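PDB 4L08: hydrolase, isochorismatase family from Pseudomonas putida, which probably hydrolyses the amide of maleamate, releasing maleate and ammonia. Local coordinates for residues A[26-31]-A[68-73]; A[138-143]-A[165-170]. The protein carries 1 engineered substitution. All coordinates share one frame; numbering follows the deposited sequence.

Overall arrangement
From the N terminus, strand 22-27 ends in the loop that holds D28, and the chain runs through helices 31-34 and 45-60 before strand 65-70 returns beside it and closes contact 1. Only then does contact 2 begin: strand 138-144 leads through helix 146-159 to strand 163-172. The two closures therefore follow in series, neither nested nor crossed. Their centres lie about 17 Å apart in one parallel sheet of order 3-2-1-4-5-6, where strands 22-27 and 138-144 are neighbours. A probable hydrogen bond from V27 N to T142 O, 2.7 Å, joins the contacts, and the F29 ring packs against G143 and C170.

Contact 1: residues A[26-31]-A[68-73]; sequences VVDFSY and TTIAYH. With MAE (maleic acid), chain I.
D28 and I70 meet beside the bound maleate, the aspartate carboxylate lying against the isoleucine side chain. D28 OD1 is 3.4 Å from I70 CG1, and D28 OD2 is 3.4 Å from I70 CD1. On the ligand side, D28 OD2 sits 3.0 Å from maleate O4. With CG1 anti to its own carbonyl carbon (chi1 -57°) and the chain extended beyond it, I70 carries CD1 to within 3.9 Å of maleate C3. K116 holds the same D28 OD2 in a salt bridge, and V27 and D28 pack on A149, the engineered residue, which in turn gives maleate a backbone N-H. This grouping is consistent with the Asp-Lys-Cys sites of isochorismatase-like hydrolases, the cysteine position being the substituted A149 near the start of helix 146-159, just after strand 138-144. Here the ends of strands 22-27 and 65-70 are tied by backbone bonds: T68 N donates a hydrogen bond to V26 O, 2.9 Å away. Two residues further along, D28 N donates to T68 O at 2.9 Å, so T68 bonds on both sides of V27. V27 and T68 stand side by side on one face of the sheet, V27 CG1 3.7 Å from T68 OG1, which also hydrogen-bonds S121. Further out, S30 CB rests 3.6 Å from T69 OG1, a hydroxyl bonded to V99 O.

Contact 2: residues A[138-143]-A[165-170]; sequences TVVVTG and LVPADC
Strands 138-143 and 165-167 run parallel, their axes 4.7 Å apart at closest approach and inclined by 30°, with L165 bonded through both its N and its O to the strand beside it. They are the two strands of a beta-alpha-beta unit whose connecting helix is 146-159, within the six-stranded parallel sheet of the isochorismatase fold. L165 N donates to V139 O at 2.9 Å, and L165 O receives V141 N, so the leucine straddles V140, its bridge partner. On the face of V140 and L165 the touching groups are mostly methyl and methylene carbons. At one end of it T138 CG2 reaches 3.8 Å to L165 CD1, being anti to the backbone N, while the threonine OG1 turns elsewhere and bonds G19 N. Further along, V140 CG2 meets P167 CD at 3.9 Å, the valine side chain and the proline ring crossing at about a right angle.

Beyond P167 the second strand is interrupted by a short 3-10 segment, closed by C170 N bonding to P167 O. This detour brings C170 back alongside the first strand, where C170 O accepts G143 N at 3.2 Å from above the carbonyl plane. G143 has a positive phi of 137°, in a conformation where a side chain would press on the preceding carbonyl. T142 packs against both the end of strand 165-167 and the 3-10 segment after it: with OG1 placed between its backbone N and carbonyl carbon (chi1 59°), the hydroxyl bonds I25 O on strand 22-27, and CG2 is left anti to the carbonyl carbon, turned to P167 and C170. That T142 CG2 lies 3.8 Å from P167 CG and 3.5 Å from C170 CB.

Contact 1: residues A[26-31]-A[68-73]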
loop_
_atom_site.group_PDB
_atom_site.type_symbol
_atom_site.label_atom_id
_atom_site.label_comp_id
_atom_site.label_asym_id
_atom_site.label_seq_id
_atom_site.Cartn_x
_atom_site.Cartn_y
_atom_site.Cartn_z
ATOM N N VAL A 26 2.800 -11.204 -12.021
ATOM C CA VAL A 26 2.989 -12.272 -11.046
ATOM C C VAL A 26 3.924 -11.780 -9.946
ATOM O O VAL A 26 5.122 -11.575 -10.173
ATOM C CB VAL A 26 3.534 -13.555 -11.706
ATOM C CG1 VAL A 26 3.501 -14.719 -10.727
ATOM C CG2 VAL A 26 2.727 -13.894 -12.952
ATOM N N VAL A 27 3.365 -11.588 -8.755
ATOM C CA VAL A 27 4.087 -10.938 -7.666
ATOM C C VAL A 27 4.761 -11.930 -6.723
ATOM O O VAL A 27 4.091 -12.733 -6.064
ATOM C CB VAL A 27 3.176 -9.984 -6.856
ATOM C CG1 VAL A 27 4.016 -9.120 -5.933
ATOM C CG2 VAL A 27 2.362 -9.090 -7.785
ATOM N N ASP A 28 6.091 -11.861 -6.681
ATOM C CA ASP A 28 6.915 -12.611 -5.724
ATOM C C ASP A 28 6.543 -14.086 -5.557
ATOM O O ASP A 28 6.405 -14.579 -4.435
ATOM C CB ASP A 28 6.925 -11.914 -4.355
ATOM C CG ASP A 28 7.596 -10.547 -4.388
ATOM O OD1 ASP A 28 8.605 -10.376 -5.110
ATOM O OD2 ASP A 28 7.115 -9.641 -3.676
ATOM N N PHE A 29 6.375 -14.781 -6.678
ATOM C CA PHE A 29 6.251 -16.234 -6.659
ATOM C C PHE A 29 7.628 -16.877 -6.829
ATOM O O PHE A 29 7.810 -17.786 -7.644
ATOM C CB PHE A 29 5.282 -16.730 -7.738
ATOM C CG PHE A 29 3.870 -16.930 -7.252
ATOM C CD1 PHE A 29 3.606 -17.216 -5.915
ATOM C CD2 PHE A 29 2.806 -16.874 -8.142
ATOM C CE1 PHE A 29 2.306 -17.410 -5.473
ATOM C CE2 PHE A 29 1.503 -17.070 -7.706
ATOM C CZ PHE A 29 1.251 -17.339 -6.370
ATOM N N SER A 30 8.597 -16.376 -6.067
ATOM C CA SER A 30 9.928 -16.964 -6.021
ATOM C C SER A 30 9.967 -18.057 -4.952
ATOM O O SER A 30 9.026 -18.194 -4.167
ATOM C CB SER A 30 10.983 -15.890 -5.751
ATOM O OG SER A 30 10.716 -15.198 -4.545
ATOM N N TYR A 31 11.050 -18.833 -4.929
ATOM C CA TYR A 31 11.183 -19.946 -3.984
ATOM C C TYR A 31 11.134 -19.504 -2.523
ATOM O O TYR A 31 10.609 -20.226 -1.670
ATOM C CB TYR A 31 12.446 -20.763 -4.265
ATOM C CG TYR A 31 12.352 -21.599 -5.524
ATOM C CD1 TYR A 31 11.363 -22.581 -5.663
ATOM C CD2 TYR A 31 13.255 -21.417 -6.578
ATOM C CE1 TYR A 31 11.272 -23.347 -6.815
ATOM C CE2 TYR A 31 13.172 -22.181 -7.735
ATOM C CZ TYR A 31 12.178 -23.140 -7.847
ATOM O OH TYR A 31 12.087 -23.898 -8.990
ATOM N N THR A 68 7.717 -10.525 -10.810
ATOM C CA THR A 68 8.501 -9.667 -9.921
ATOM C C THR A 68 9.117 -10.473 -8.782
ATOM O O THR A 68 8.479 -11.368 -8.230
ATOM C CB THR A 68 7.662 -8.523 -9.315
ATOM O OG1 THR A 68 6.580 -9.078 -8.562
ATOM C CG2 THR A 68 7.098 -7.620 -10.397
ATOM N N THR A 69 10.358 -10.149 -8.436
ATOM C CA THR A 69 11.023 -10.775 -7.299
ATOM C C THR A 69 11.718 -9.747 -6.408
ATOM O O THR A 69 12.104 -8.662 -6.857
ATOM C CB THR A 69 12.018 -11.879 -7.734
ATOM O OG1 THR A 69 12.408 -12.655 -6.592
ATOM C CG2 THR A 69 13.266 -11.287 -8.405
ATOM N N ILE A 70 11.858 -10.097 -5.135
ATOM C CA ILE A 70 12.619 -9.293 -4.195
ATOM C C ILE A 70 14.013 -9.902 -4.097
ATOM O O ILE A 70 14.157 -11.103 -3.863
ATOM C CB ILE A 70 11.938 -9.231 -2.807
ATOM C CG1 ILE A 70 10.510 -8.690 -2.930
ATOM C CG2 ILE A 70 12.738 -8.360 -1.856
ATOM C CD1 ILE A 70 9.682 -8.787 -1.661
ATOM N N ALA A 71 15.031 -9.073 -4.310
ATOM C CA ALA A 71 16.423 -9.512 -4.260
ATOM C C ALA A 71 17.312 -8.388 -3.745
ATOM O O ALA A 71 17.128 -7.223 -4.109
ATOM C CB ALA A 71 16.888 -9.967 -5.635
ATOM N N TYR A 72 18.277 -8.746 -2.902
ATOM C CA TYR A 72 19.178 -7.768 -2.302
ATOM C C TYR A 72 20.646 -8.115 -2.497
ATOM O O TYR A 72 21.022 -9.287 -2.543
ATOM C CB TYR A 72 18.900 -7.626 -0.802
ATOM C CG TYR A 72 17.495 -7.203 -0.467
ATOM C CD1 TYR A 72 17.074 -5.890 -0.667
ATOM C CD2 TYR A 72 16.584 -8.114 0.058
ATOM C CE1 TYR A 72 15.778 -5.498 -0.359
ATOM C CE2 TYR A 72 15.288 -7.733 0.372
ATOM C CZ TYR A 72 14.890 -6.425 0.161
ATOM O OH TYR A 72 13.604 -6.041 0.469
ATOM N N HIS A 73 21.467 -7.078 -2.626
ATOM C CA HIS A 73 22.905 -7.203 -2.452
ATOM C C HIS A 73 23.168 -7.121 -0.977
ATOM O O HIS A 73 22.358 -6.545 -0.247
ATOM C CB HIS A 73 23.626 -6.084 -3.192
ATOM C CG HIS A 73 23.748 -6.324 -4.674
ATOM N ND1 HIS A 73 24.908 -6.678 -5.255
ATOM C CD2 HIS A 73 22.798 -6.264 -5.692
ATOM C CE1 HIS A 73 24.716 -6.832 -6.580
ATOM N NE2 HIS A 73 23.423 -6.580 -6.845
HETATM C C1 MAE I . 5.395 -9.130 2.624
HETATM O O1 MAE I . 4.794 -10.137 3.076
HETATM O O2 MAE I . 4.931 -7.966 2.713
HETATM C C2 MAE I . 6.708 -9.311 1.965
HETATM C C3 MAE I . 6.878 -9.860 0.760
HETATM C C4 MAE I . 5.799 -10.382 -0.109
HETATM O O3 MAE I . 4.595 -10.261 0.207
HETATM O O4 MAE I . 6.130 -10.949 -1.173
#

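Contact 2: residues A[138-143]-A[165-170]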
loop_
_atom_site.group_PDB
_atom_site.type_symbol
_atom_site.label_atom_id
_atom_site.label_comp_id
_atom_site.label_asym_id
_atom_site.label_seq_id
_atom_site.Cartn_x
_atom_site.Cartn_y
_atom_site.Cartn_z
ATOM N N THR A 138 -5.385 -2.553 -18.367
ATOM C CA THR A 138 -5.880 -3.413 -17.297
ATOM C C THR A 138 -4.804 -4.402 -16.884
ATOM O O THR A 138 -4.157 -5.010 -17.731
ATOM C CB THR A 138 -7.145 -4.180 -17.731
ATOM O OG1 THR A 138 -8.099 -3.262 -18.276
ATOM C CG2 THR A 138 -7.778 -4.908 -16.552
ATOM N N VAL A 139 -4.609 -4.550 -15.579
ATOM C CA VAL A 139 -3.656 -5.521 -15.052
ATOM C C VAL A 139 -4.355 -6.545 -14.168
ATOM O O VAL A 139 -5.188 -6.190 -13.333
ATOM C CB VAL A 139 -2.489 -4.856 -14.275
ATOM C CG1 VAL A 139 -1.577 -4.092 -15.222
ATOM C CG2 VAL A 139 -3.000 -3.946 -13.162
ATOM N N VAL A 140 -4.026 -7.815 -14.374
ATOM C CA VAL A 140 -4.461 -8.867 -13.463
ATOM C C VAL A 140 -3.292 -9.224 -12.548
ATOM O O VAL A 140 -2.238 -9.667 -13.006
ATOM C CB VAL A 140 -5.114 -10.087 -14.190
ATOM C CG1 VAL A 140 -4.654 -10.184 -15.648
ATOM C CG2 VAL A 140 -4.868 -11.401 -13.443
ATOM N N VAL A 141 -3.489 -8.979 -11.255
ATOM C CA VAL A 141 -2.448 -9.158 -10.246
ATOM C C VAL A 141 -2.619 -10.503 -9.550
ATOM O O VAL A 141 -3.703 -10.835 -9.071
ATOM C CB VAL A 141 -2.445 -8.008 -9.206
ATOM C CG1 VAL A 141 -1.307 -8.171 -8.207
ATOM C CG2 VAL A 141 -2.342 -6.653 -9.895
ATOM N N THR A 142 -1.533 -11.268 -9.521
ATOM C CA THR A 142 -1.481 -12.577 -8.877
ATOM C C THR A 142 -0.226 -12.625 -8.012
ATOM O O THR A 142 0.691 -11.831 -8.215
ATOM C CB THR A 142 -1.391 -13.709 -9.925
ATOM O OG1 THR A 142 -0.213 -13.535 -10.726
ATOM C CG2 THR A 142 -2.617 -13.721 -10.835
ATOM N N GLY A 143 -0.171 -13.546 -7.056
ATOM C CA GLY A 143 1.075 -13.778 -6.331
ATOM C C GLY A 143 1.003 -13.970 -4.830
ATOM O O GLY A 143 -0.009 -14.419 -4.292
ATOM N N LEU A 165 -7.604 -6.210 -11.730
ATOM C CA LEU A 165 -8.360 -7.424 -11.488
ATOM C C LEU A 165 -7.481 -8.352 -10.673
ATOM O O LEU A 165 -6.302 -8.533 -10.987
ATOM C CB LEU A 165 -8.746 -8.091 -12.813
ATOM C CG LEU A 165 -9.633 -7.299 -13.782
ATOM C CD1 LEU A 165 -9.650 -7.949 -15.157
ATOM C CD2 LEU A 165 -11.045 -7.159 -13.230
ATOM N N VAL A 166 -8.036 -8.924 -9.612
ATOM C CA VAL A 166 -7.287 -9.901 -8.822
ATOM C C VAL A 166 -8.093 -11.175 -8.594
ATOM O O VAL A 166 -9.187 -11.134 -8.029
ATOM C CB VAL A 166 -6.671 -9.312 -7.512
ATOM C CG1 VAL A 166 -7.359 -7.995 -7.114
ATOM C CG2 VAL A 166 -6.678 -10.339 -6.356
ATOM N N PRO A 167 -7.572 -12.306 -9.093
ATOM C CA PRO A 167 -8.188 -13.604 -8.857
ATOM C C PRO A 167 -7.778 -14.173 -7.504
ATOM O O PRO A 167 -6.584 -14.283 -7.220
ATOM C CB PRO A 167 -7.665 -14.466 -10.009
ATOM C CG PRO A 167 -6.414 -13.805 -10.474
ATOM C CD PRO A 167 -6.458 -12.367 -10.059
ATOM N N ALA A 168 -8.768 -14.512 -6.679
ATOM C CA ALA A 168 -8.532 -15.069 -5.341
ATOM C C ALA A 168 -7.904 -16.460 -5.421
ATOM O O ALA A 168 -7.133 -16.855 -4.541
ATOM C CB ALA A 168 -9.828 -15.108 -4.541
ATOM N N ASP A 169 -8.254 -17.187 -6.483
ATOM C CA ASP A 169 -7.591 -18.429 -6.883
ATOM C C ASP A 169 -6.068 -18.324 -6.846
ATOM O O ASP A 169 -5.380 -19.301 -6.554
ATOM C CB ASP A 169 -7.997 -18.789 -8.319
ATOM C CG ASP A 169 -9.141 -19.779 -8.381
ATOM O OD1 ASP A 169 -9.964 -19.665 -9.316
ATOM O OD2 ASP A 169 -9.214 -20.678 -7.512
ATOM N N CYS A 170 -5.558 -17.133 -7.148
ATOM C CA CYS A 170 -4.147 -16.944 -7.463
ATOM C C CYS A 170 -3.319 -16.270 -6.370
ATOM O O CYS A 170 -2.118 -16.056 -6.550
ATOM C CB CYS A 170 -4.022 -16.165 -8.771
ATOM S SG CYS A 170 -4.735 -17.014 -10.199
#